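Local atomic coordinates of BauA (Acinetobacter baumannii, PDB entry 6HCP), a protein that probably carries ferric preacinetobactin, an iron-loaded siderophore, across the outer membrane as a TonB-dependent receptor. Residues K200-D212 and E223-G235. Residues are numbered along the deposited sequence; the frame is centred on the assembly and turned at random. Where two conformers were deposited one is given.
Sequences KEFGVRINGMYRD and ESRLFSLGLDWQG. With C8E ((hydroxyethyloxy)tri(ethyloxy)octane), chain B.
E223 OE2 is gripped twice: Y210 OH donates to it at 3.2 Å from above the carboxylate plane, while R225 NH2, 3.0 Å from E223 OE2, forms a salt bridge from the opposite face. With CG anti to the backbone N (chi1 180°), the Y210 ring is carried alongside the R225 chain, whose CG is 3.3 Å from Y210 CD1 near the ring plane. Pairing is continuous from F202–W233 to R211–S224, with strand directions 172° apart; G230 N to R205 O is 2.8 Å and nearly straight (171°). This antiparallel hairpin lies in the wall of the TonB-dependent receptor β-barrel. On one face V204, I206, F227, L229 and L231 form an apolar band, consistent with a lipid-facing surface, and a detergent lies against it, its C5 3.9 Å from F227 CB. At the far end F202 CE1 comes 3.3 Å from W233 CD1, the rings meeting obliquely. The face toward the barrel interior is mixed: M209 CE packs 3.9 Å from L226 CB, and one water bridges R205 O, N207 ND2 and S228 OG, N207 OD1 being hydrogen-bonded to H189. The R211 guanidinium lays one face over S224 CB, its NH1 hydrogen-bonded to S131 and NH2 salt-bridged to E133, both in the plug; D232 pairs with R195.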
loop_
_atom_site.group_PDB
_atom_site.type_symbol
_atom_site.label_atom_id
_atom_site.label_comp_id
_atom_site.label_asym_id
_atom_site.label_seq_id
_atom_site.Cartn_x
_atom_site.Cartn_y
_atom_site.Cartn_z
ATOM N N LYS A 200 42.282 -1.254 31.570
ATOM C CA LYS A 200 41.079 -0.744 30.880
ATOM C C LYS A 200 40.136 -0.092 31.901
ATOM O O LYS A 200 38.920 -0.269 31.854
ATOM C CB LYS A 200 40.396 -1.885 30.125
ATOM C CG LYS A 200 41.134 -2.331 28.870
ATOM C CD LYS A 200 40.474 -3.487 28.166
ATOM C CE LYS A 200 41.061 -3.717 26.789
ATOM N NZ LYS A 200 40.298 -4.749 26.056
ATOM N N GLU A 201 40.722 0.706 32.796
ATOM C CA GLU A 201 40.009 1.258 33.924
ATOM C C GLU A 201 39.279 2.538 33.487
ATOM O O GLU A 201 38.413 3.025 34.222
ATOM C CB GLU A 201 40.968 1.488 35.102
ATOM C CG GLU A 201 42.083 2.482 34.812
ATOM C CD GLU A 201 43.411 1.863 34.378
ATOM O OE1 GLU A 201 43.412 0.688 33.954
ATOM O OE2 GLU A 201 44.438 2.566 34.446
ATOM N N PHE A 202 39.668 3.103 32.333
ATOM C CA PHE A 202 39.012 4.274 31.760
ATOM C C PHE A 202 38.243 3.891 30.491
ATOM O O PHE A 202 38.733 3.123 29.666
ATOM C CB PHE A 202 40.004 5.378 31.395
ATOM C CG PHE A 202 40.851 5.868 32.536
ATOM C CD1 PHE A 202 40.372 6.829 33.408
ATOM C CD2 PHE A 202 42.154 5.415 32.696
ATOM C CE1 PHE A 202 41.160 7.285 34.454
ATOM C CE2 PHE A 202 42.944 5.879 33.736
ATOM C CZ PHE A 202 42.433 6.790 34.630
ATOM N N GLY A 203 37.077 4.514 30.303
ATOM C CA GLY A 203 36.248 4.288 29.113
ATOM C C GLY A 203 35.772 5.592 28.509
ATOM O O GLY A 203 35.466 6.555 29.226
ATOM N N VAL A 204 35.760 5.642 27.172
ATOM C CA VAL A 204 35.199 6.747 26.418
ATOM C C VAL A 204 34.201 6.173 25.397
ATOM O O VAL A 204 34.543 5.268 24.613
ATOM C CB VAL A 204 36.298 7.547 25.707
ATOM C CG1 VAL A 204 35.702 8.672 24.893
ATOM C CG2 VAL A 204 37.360 8.065 26.672
ATOM N N ARG A 205 32.979 6.711 25.393
ATOM C CA ARG A 205 31.928 6.287 24.426
ATOM C C ARG A 205 31.254 7.536 23.844
ATOM O O ARG A 205 30.794 8.399 24.573
ATOM C CB ARG A 205 30.954 5.332 25.127
ATOM C CG ARG A 205 29.828 4.817 24.238
ATOM C CD ARG A 205 30.049 3.405 23.753
ATOM N NE ARG A 205 28.935 2.915 22.957
ATOM C CZ ARG A 205 28.229 1.844 23.253
ATOM N NH1 ARG A 205 28.423 1.217 24.399
ATOM N NH2 ARG A 205 27.318 1.404 22.398
ATOM N N ILE A 206 31.265 7.662 22.515
ATOM C CA ILE A 206 30.816 8.856 21.852
ATOM C C ILE A 206 29.711 8.470 20.856
ATOM O O ILE A 206 29.882 7.535 20.095
ATOM C CB ILE A 206 31.990 9.563 21.145
ATOM C CG1 ILE A 206 33.110 9.945 22.117
ATOM C CG2 ILE A 206 31.516 10.777 20.388
ATOM C CD1 ILE A 206 34.386 10.346 21.417
ATOM N N ASN A 207 28.614 9.234 20.844
ATOM C CA ASN A 207 27.574 9.062 19.844
ATOM C C ASN A 207 27.343 10.401 19.165
ATOM O O ASN A 207 27.325 11.449 19.821
ATOM C CB ASN A 207 26.285 8.497 20.449
ATOM C CG ASN A 207 26.362 7.024 20.752
ATOM O OD1 ASN A 207 25.884 6.200 19.972
ATOM N ND2 ASN A 207 26.974 6.678 21.879
ATOM N N GLY A 208 27.172 10.360 17.839
ATOM C CA GLY A 208 26.788 11.509 17.068
ATOM C C GLY A 208 25.716 11.131 16.056
ATOM O O GLY A 208 25.773 10.065 15.470
ATOM N N MET A 209 24.654 11.936 15.985
ATOM C CA MET A 209 23.511 11.643 15.116
ATOM C C MET A 209 22.997 12.948 14.521
ATOM O O MET A 209 23.033 14.029 15.137
ATOM C CB MET A 209 22.419 10.906 15.896
ATOM C CG MET A 209 21.116 10.658 15.113
ATOM S SD MET A 209 20.087 12.122 15.044
ATOM C CE MET A 209 19.502 12.246 16.740
ATOM N N TYR A 210 22.643 12.874 13.239
ATOM C CA TYR A 210 22.000 13.968 12.561
ATOM C C TYR A 210 20.969 13.360 11.614
ATOM O O TYR A 210 21.268 12.407 10.933
ATOM C CB TYR A 210 22.991 14.826 11.761
ATOM C CG TYR A 210 22.365 15.986 11.031
ATOM C CD1 TYR A 210 21.781 17.017 11.740
ATOM C CD2 TYR A 210 22.271 16.033 9.648
ATOM C CE1 TYR A 210 21.139 18.068 11.115
ATOM C CE2 TYR A 210 21.619 17.076 9.002
ATOM C CZ TYR A 210 21.080 18.118 9.739
ATOM O OH TYR A 210 20.421 19.175 9.173
ATOM N N ARG A 211 19.775 13.938 11.573
ATOM C CA ARG A 211 18.859 13.608 10.503
ATOM C C ARG A 211 17.996 14.817 10.185
ATOM O O ARG A 211 17.760 15.681 11.034
ATOM C CB ARG A 211 18.062 12.338 10.815
ATOM C CG ARG A 211 17.237 12.383 12.077
ATOM C CD ARG A 211 16.605 11.022 12.324
ATOM N NE ARG A 211 15.940 11.096 13.599
ATOM C CZ ARG A 211 16.438 10.638 14.743
ATOM N NH1 ARG A 211 15.786 10.896 15.864
ATOM N NH2 ARG A 211 17.485 9.825 14.735
ATOM N N ASP A 212 17.553 14.893 8.923
ATOM C CA ASP A 212 16.817 16.042 8.487
ATOM C C ASP A 212 16.056 15.678 7.216
ATOM O O ASP A 212 16.552 14.909 6.392
ATOM C CB ASP A 212 17.770 17.217 8.208
ATOM C CG ASP A 212 17.094 18.533 7.876
ATOM O OD1 ASP A 212 16.136 18.893 8.583
ATOM O OD2 ASP A 212 17.433 19.103 6.812
ATOM N N GLU A 223 14.009 17.626 11.976
ATOM C CA GLU A 223 15.448 17.692 12.129
ATOM C C GLU A 223 15.813 17.321 13.574
ATOM O O GLU A 223 15.157 17.752 14.538
ATOM C CB GLU A 223 15.946 19.076 11.724
ATOM C CG GLU A 223 17.442 19.240 11.919
ATOM C CD GLU A 223 17.980 20.654 11.765
ATOM O OE1 GLU A 223 17.179 21.627 11.836
ATOM O OE2 GLU A 223 19.210 20.781 11.607
ATOM N N SER A 224 16.722 16.360 13.711
ATOM C CA SER A 224 17.270 15.987 15.010
ATOM C C SER A 224 18.793 16.025 14.937
ATOM O O SER A 224 19.383 15.663 13.911
ATOM C CB SER A 224 16.790 14.619 15.434
ATOM O OG SER A 224 15.378 14.523 15.361
ATOM N N ARG A 225 19.416 16.326 16.072
ATOM C CA ARG A 225 20.865 16.261 16.189
ATOM C C ARG A 225 21.197 15.851 17.619
ATOM O O ARG A 225 20.566 16.323 18.553
ATOM C CB ARG A 225 21.558 17.611 15.957
ATOM C CG ARG A 225 21.225 18.347 14.671
ATOM C CD ARG A 225 22.236 19.469 14.406
ATOM N NE ARG A 225 21.804 20.408 13.366
ATOM C CZ ARG A 225 22.117 21.704 13.318
ATOM N NH1 ARG A 225 22.923 22.229 14.226
ATOM N NH2 ARG A 225 21.499 22.490 12.450
ATOM N N LEU A 226 22.244 15.046 17.762
ATOM C CA LEU A 226 22.739 14.652 19.070
ATOM C C LEU A 226 24.252 14.447 19.015
ATOM O O LEU A 226 24.788 13.813 18.102
ATOM C CB LEU A 226 22.042 13.364 19.493
ATOM C CG LEU A 226 22.482 12.782 20.833
ATOM C CD1 LEU A 226 22.094 13.719 21.966
ATOM C CD2 LEU A 226 21.866 11.403 21.045
ATOM N N PHE A 227 24.917 14.926 20.063
ATOM C CA PHE A 227 26.288 14.570 20.355
ATOM C C PHE A 227 26.365 14.235 21.841
ATOM O O PHE A 227 25.902 15.022 22.662
ATOM C CB PHE A 227 27.233 15.708 19.967
ATOM C CG PHE A 227 28.683 15.441 20.288
ATOM C CD1 PHE A 227 29.433 14.579 19.500
ATOM C CD2 PHE A 227 29.280 15.995 21.408
ATOM C CE1 PHE A 227 30.747 14.279 19.827
ATOM C CE2 PHE A 227 30.595 15.696 21.733
ATOM C CZ PHE A 227 31.316 14.819 20.956
ATOM N N SER A 228 26.861 13.038 22.153
ATOM C CA SER A 228 26.929 12.567 23.523
ATOM C C SER A 228 28.309 11.985 23.834
ATOM O O SER A 228 28.948 11.388 22.975
ATOM C CB SER A 228 25.849 11.557 23.827
ATOM O OG SER A 228 26.082 10.329 23.163
ATOM N N LEU A 229 28.661 12.046 25.120
ATOM C CA LEU A 229 29.899 11.512 25.647
ATOM C C LEU A 229 29.588 10.779 26.948
ATOM O O LEU A 229 28.886 11.327 27.799
ATOM C CB LEU A 229 30.865 12.673 25.893
ATOM C CG LEU A 229 32.244 12.278 26.409
ATOM C CD1 LEU A 229 32.998 11.495 25.345
ATOM C CD2 LEU A 229 33.020 13.515 26.824
ATOM N N GLY A 230 30.005 9.513 27.019
ATOM C CA GLY A 230 29.957 8.715 28.247
ATOM C C GLY A 230 31.362 8.307 28.675
ATOM O O GLY A 230 32.067 7.648 27.909
ATOM N N LEU A 231 31.827 8.866 29.800
ATOM C CA LEU A 231 33.171 8.604 30.355
ATOM C C LEU A 231 33.015 7.847 31.667
ATOM O O LEU A 231 32.143 8.157 32.467
ATOM C CB LEU A 231 33.918 9.913 30.610
ATOM C CG LEU A 231 33.885 10.933 29.481
ATOM C CD1 LEU A 231 34.481 12.257 29.934
ATOM C CD2 LEU A 231 34.610 10.408 28.254
ATOM N N ASP A 232 33.931 6.919 31.930
ATOM C CA ASP A 232 33.923 6.247 33.193
ATOM C C ASP A 232 35.356 5.915 33.631
ATOM O O ASP A 232 36.273 5.763 32.804
ATOM C CB ASP A 232 33.082 4.976 33.155
ATOM C CG ASP A 232 33.755 3.819 32.430
ATOM O OD1 ASP A 232 33.715 3.827 31.195
ATOM O OD2 ASP A 232 34.126 2.833 33.116
ATOM N N TRP A 233 35.519 5.830 34.951
ATOM C CA TRP A 233 36.742 5.339 35.603
ATOM C C TRP A 233 36.355 4.311 36.663
ATOM O O TRP A 233 35.516 4.581 37.525
ATOM C CB TRP A 233 37.547 6.500 36.198
ATOM C CG TRP A 233 38.628 6.035 37.125
ATOM C CD1 TRP A 233 39.785 5.403 36.773
ATOM C CD2 TRP A 233 38.607 6.051 38.566
ATOM N NE1 TRP A 233 40.490 5.039 37.889
ATOM C CE2 TRP A 233 39.803 5.439 39.003
ATOM C CE3 TRP A 233 37.718 6.545 39.528
ATOM C CZ2 TRP A 233 40.118 5.290 40.353
ATOM C CZ3 TRP A 233 38.040 6.417 40.865
ATOM C CH2 TRP A 233 39.223 5.793 41.269
ATOM N N GLN A 234 36.888 3.097 36.524
ATOM C CA GLN A 234 36.664 2.024 37.473
ATOM C C GLN A 234 37.930 1.855 38.321
ATOM O O GLN A 234 38.951 1.399 37.818
ATOM C CB GLN A 234 36.359 0.694 36.787
ATOM C CG GLN A 234 35.259 0.767 35.745
ATOM C CD GLN A 234 33.946 1.235 36.328
ATOM O OE1 GLN A 234 33.463 0.726 37.340
ATOM N NE2 GLN A 234 33.388 2.257 35.705
ATOM N N GLY A 235 37.855 2.265 39.588
ATOM C CA GLY A 235 38.922 2.059 40.558
ATOM C C GLY A 235 38.668 0.817 41.383
ATOM O O GLY A 235 37.657 0.131 41.198
HETATM C C1 C8E B . 23.368 21.157 17.818
HETATM C C2 C8E B . 23.197 19.799 18.466
HETATM C C3 C8E B . 24.439 18.912 18.370
HETATM C C4 C8E B . 24.931 18.745 16.934
HETATM C C5 C8E B . 25.928 17.593 16.807
HETATM C C6 C8E B . 25.916 17.001 15.403
HETATM C C7 C8E B . 26.717 15.708 15.314
HETATM C C8 C8E B . 26.743 15.190 13.876
HETATM O O9 C8E B . 26.904 13.766 13.850
HETATM C C10 C8E B . 26.877 13.202 12.540
HETATM C C11 C8E B . 27.460 11.807 12.594
HETATM O O12 C8E B . 26.826 10.996 11.615
HETATM O O HOH W 1 27.882 8.490 24.074
HETATM O O HOH W 2 13.648 12.574 13.477
HETATM O O HOH W 3 15.149 21.911 9.731
#